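Side-chain contact in Rev protein (Borrelia burgdorferi, PDB 5EQZ), which is of uncertain function: a plasmid-encoded, largely helical protein of the Borrelia REV family, probably made as a lipoprotein: residues 100-105 with 110-115. Residues are numbered along the deposited sequence; the frame is centred on the assembly and turned at random.
Sequences KIWSEA and VTVPLL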
ATOM      1  N   LYS A 100       9.632   2.339 -18.924  1.00 22.28           N
ATOM      2  CA  LYS A 100      10.090   1.811 -17.640  1.00 22.87           C
ATOM      3  C   LYS A 100       9.564   2.647 -16.474  1.00 23.06           C
ATOM      4  O   LYS A 100       9.072   2.098 -15.484  1.00 25.27           O
ATOM      5  CB  LYS A 100      11.617   1.762 -17.617  1.00 24.06           C
ATOM      6  CG  LYS A 100      12.207   0.967 -16.462  1.00 30.68           C
ATOM      7  CD  LYS A 100      11.612  -0.412 -16.378  1.00 35.15           C
ATOM      8  CE  LYS A 100      12.401  -1.278 -15.419  1.00 41.12           C
ATOM      9  NZ  LYS A 100      11.679  -2.550 -15.143  1.00 43.65           N
ATOM     10  N   ILE A 101       9.643   3.980 -16.573  1.00 21.01           N
ATOM     11  CA  ILE A 101       9.084   4.846 -15.531  1.00 22.97           C
ATOM     12  C   ILE A 101       7.598   4.568 -15.366  1.00 22.18           C
ATOM     13  O   ILE A 101       7.088   4.411 -14.248  1.00 21.71           O
ATOM     14  CB  ILE A 101       9.326   6.331 -15.870  1.00 24.09           C
ATOM     15  CG1 ILE A 101      10.820   6.637 -15.932  1.00 26.22           C
ATOM     16  CG2 ILE A 101       8.611   7.236 -14.839  1.00 19.43           C
ATOM     17  CD1 ILE A 101      11.139   7.981 -16.559  1.00 26.35           C
ATOM     18  N   TRP A 102       6.882   4.509 -16.487  1.00 19.72           N
ATOM     19  CA  TRP A 102       5.449   4.248 -16.461  1.00 22.08           C
ATOM     20  C   TRP A 102       5.138   2.915 -15.783  1.00 20.08           C
ATOM     21  O   TRP A 102       4.256   2.832 -14.916  1.00 21.07           O
ATOM     22  CB  TRP A 102       4.914   4.283 -17.891  1.00 20.82           C
ATOM     23  CG  TRP A 102       3.514   3.843 -18.007  1.00 20.70           C
ATOM     24  CD1 TRP A 102       2.391   4.594 -17.789  1.00 22.11           C
ATOM     25  CD2 TRP A 102       3.063   2.536 -18.373  1.00 26.56           C
ATOM     26  NE1 TRP A 102       1.267   3.830 -18.002  1.00 26.77           N
ATOM     27  CE2 TRP A 102       1.652   2.564 -18.360  1.00 27.96           C
ATOM     28  CE3 TRP A 102       3.715   1.342 -18.707  1.00 29.43           C
ATOM     29  CZ2 TRP A 102       0.882   1.438 -18.667  1.00 31.08           C
ATOM     30  CZ3 TRP A 102       2.951   0.232 -19.013  1.00 31.30           C
ATOM     31  CH2 TRP A 102       1.552   0.286 -18.993  1.00 32.43           C
ATOM     32  N   SER A 103       5.863   1.858 -16.154  1.00 20.19           N
ATOM     33  CA  SER A 103       5.528   0.531 -15.644  1.00 21.96           C
ATOM     34  C   SER A 103       5.926   0.376 -14.178  1.00 22.41           C
ATOM     35  O   SER A 103       5.224  -0.298 -13.412  1.00 20.30           O
ATOM     36  CB  SER A 103       6.191  -0.548 -16.493  1.00 29.89           C
ATOM     37  OG  SER A 103       7.575  -0.613 -16.225  1.00 34.28           O
ATOM     38  N   GLU A 104       7.048   0.984 -13.769  1.00 22.88           N
ATOM     39  CA  GLU A 104       7.455   0.924 -12.362  1.00 23.60           C
ATOM     40  C   GLU A 104       6.437   1.621 -11.473  1.00 22.38           C
ATOM     41  O   GLU A 104       6.109   1.140 -10.375  1.00 21.59           O
ATOM     42  CB  GLU A 104       8.832   1.567 -12.186  1.00 24.59           C
ATOM     43  CG  GLU A 104       9.996   0.751 -12.716  1.00 28.53           C
ATOM     44  CD  GLU A 104      10.272  -0.492 -11.901  1.00 33.74           C
ATOM     45  OE1 GLU A 104      10.575  -1.537 -12.505  1.00 38.47           O
ATOM     46  OE2 GLU A 104      10.180  -0.433 -10.654  1.00 34.56           O
ATOM     47  N   ALA A 105       5.937   2.770 -11.919  1.00 20.62           N
ATOM     48  CA  ALA A 105       4.895   3.446 -11.162  1.00 19.51           C
ATOM     49  C   ALA A 105       3.631   2.603 -11.123  1.00 19.37           C
ATOM     50  O   ALA A 105       3.006   2.458 -10.063  1.00 18.46           O
ATOM     51  CB  ALA A 105       4.614   4.823 -11.765  1.00 20.36           C
ATOM     52  N   VAL A 110       0.547   3.656  -8.965  1.00 22.60           N
ATOM     53  CA  VAL A 110       0.689   5.066  -9.298  1.00 22.16           C
ATOM     54  C   VAL A 110       0.582   5.204 -10.815  1.00 23.46           C
ATOM     55  O   VAL A 110       1.327   4.552 -11.558  1.00 23.12           O
ATOM     56  CB  VAL A 110       2.020   5.632  -8.781  1.00 18.62           C
ATOM     57  CG1 VAL A 110       2.195   7.060  -9.215  1.00 21.55           C
ATOM     58  CG2 VAL A 110       2.081   5.531  -7.235  1.00 21.52           C
ATOM     59  N   THR A 111      -0.354   6.036 -11.265  1.00 26.56           N
ATOM     60  CA  THR A 111      -0.614   6.270 -12.684  1.00 27.70           C
ATOM     61  C   THR A 111       0.076   7.557 -13.117  1.00 27.15           C
ATOM     62  O   THR A 111      -0.294   8.645 -12.656  1.00 28.43           O
ATOM     63  CB  THR A 111      -2.119   6.374 -12.951  1.00 31.56           C
ATOM     64  OG1 THR A 111      -2.724   5.078 -12.864  1.00 31.75           O
ATOM     65  CG2 THR A 111      -2.392   6.965 -14.335  1.00 34.98           C
ATOM     66  N   VAL A 112       1.071   7.442 -13.994  1.00 24.60           N
ATOM     67  CA  VAL A 112       1.659   8.630 -14.607  1.00 25.70           C
ATOM     68  C   VAL A 112       1.358   8.581 -16.100  1.00 24.44           C
ATOM     69  O   VAL A 112       1.240   7.486 -16.675  1.00 21.46           O
ATOM     70  CB  VAL A 112       3.169   8.733 -14.339  1.00 25.10           C
ATOM     71  CG1 VAL A 112       3.447   8.821 -12.849  1.00 29.42           C
ATOM     72  CG2 VAL A 112       3.912   7.562 -14.952  1.00 23.25           C
ATOM     73  N   PRO A 113       1.184   9.722 -16.763  1.00 25.78           N
ATOM     74  CA  PRO A 113       0.998   9.688 -18.211  1.00 24.56           C
ATOM     75  C   PRO A 113       2.299   9.304 -18.890  1.00 21.01           C
ATOM     76  O   PRO A 113       3.376   9.769 -18.508  1.00 20.99           O
ATOM     77  CB  PRO A 113       0.588  11.124 -18.551  1.00 30.20           C
ATOM     78  CG  PRO A 113       1.192  11.942 -17.465  1.00 29.79           C
ATOM     79  CD  PRO A 113       1.062  11.090 -16.227  1.00 28.22           C
ATOM     80  N   LEU A 114       2.192   8.430 -19.885  1.00 19.76           N
ATOM     81  CA  LEU A 114       3.313   8.133 -20.773  1.00 23.73           C
ATOM     82  C   LEU A 114       3.431   9.290 -21.758  1.00 22.97           C
ATOM     83  O   LEU A 114       2.594   9.447 -22.645  1.00 24.89           O
ATOM     84  CB  LEU A 114       3.090   6.805 -21.485  1.00 26.55           C
ATOM     85  CG  LEU A 114       4.211   6.245 -22.354  1.00 27.77           C
ATOM     86  CD1 LEU A 114       5.470   6.175 -21.533  1.00 25.95           C
ATOM     87  CD2 LEU A 114       3.804   4.858 -22.817  1.00 28.36           C
ATOM     88  N   LEU A 115       4.441  10.143 -21.577  1.00 20.75           N
ATOM     89  CA  LEU A 115       4.625  11.292 -22.470  1.00 24.59           C
ATOM     90  C   LEU A 115       5.529  10.860 -23.619  1.00 28.05           C
ATOM     91  O   LEU A 115       6.741  11.097 -23.630  1.00 29.66           O
ATOM     92  CB  LEU A 115       5.193  12.485 -21.716  1.00 26.30           C
ATOM     93  CG  LEU A 115       4.411  12.901 -20.470  1.00 27.49           C
ATOM     94  CD1 LEU A 115       5.123  14.022 -19.743  1.00 27.65           C
ATOM     95  CD2 LEU A 115       3.008  13.303 -20.870  1.00 27.07           C
TER
HETATM   96  O   HOH W   1       2.003   4.424 -14.225  1.00 20.69           O
HETATM   97  O   HOH W   2      -0.897   6.120 -18.102  1.00 26.31           O
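Past the C-terminal end of helix 95-107 the chain doubles back, and the extended segment 110-115 runs beside the helix it has just left, with Ala-105 meeting Val-110 and Trp-102 meeting Val-112. One direct backbone bond ties the segments where the chain reverses: Val-110 N donates to Ala-105 O (2.9 Å), arriving from above the carbonyl plane. The small methyl of Ala-105 suits the close approach of the returning segment; its CB lies 4.0 Å from Val-110 CB and 4.3 Å from Val-112 CG2, and the beta-branched valines suit both the extended backbone and this buried apolar seam. With CG1 anti to its carbonyl carbon (chi1 -61°), Val-112 has CG2 directed at the helix, 4.0 Å from Trp-102 CA. With chi1 172°, Trp-102 carries its indole across to the extended segment, where Val-112 O meets the ring edge in plane, 3.3 Å from CD1. The neighbouring indole NE1 reaches that oxygen through a water, which accepts from NE1 and donates to Val-112 O. A second water donates to both Trp-102 O and Val-110 O and accepts from Val-112 N, tying helix to loop beyond the one direct bond. Leu-114 CD1 packs on Trp-102 CB at 4.1 Å. Beyond the contact, Ile-101 touches Ile-86 of helix 55-88, whereas Val-110 and Leu-114 touch Gln-133 and Met-126, laying the segment along helix 122-142.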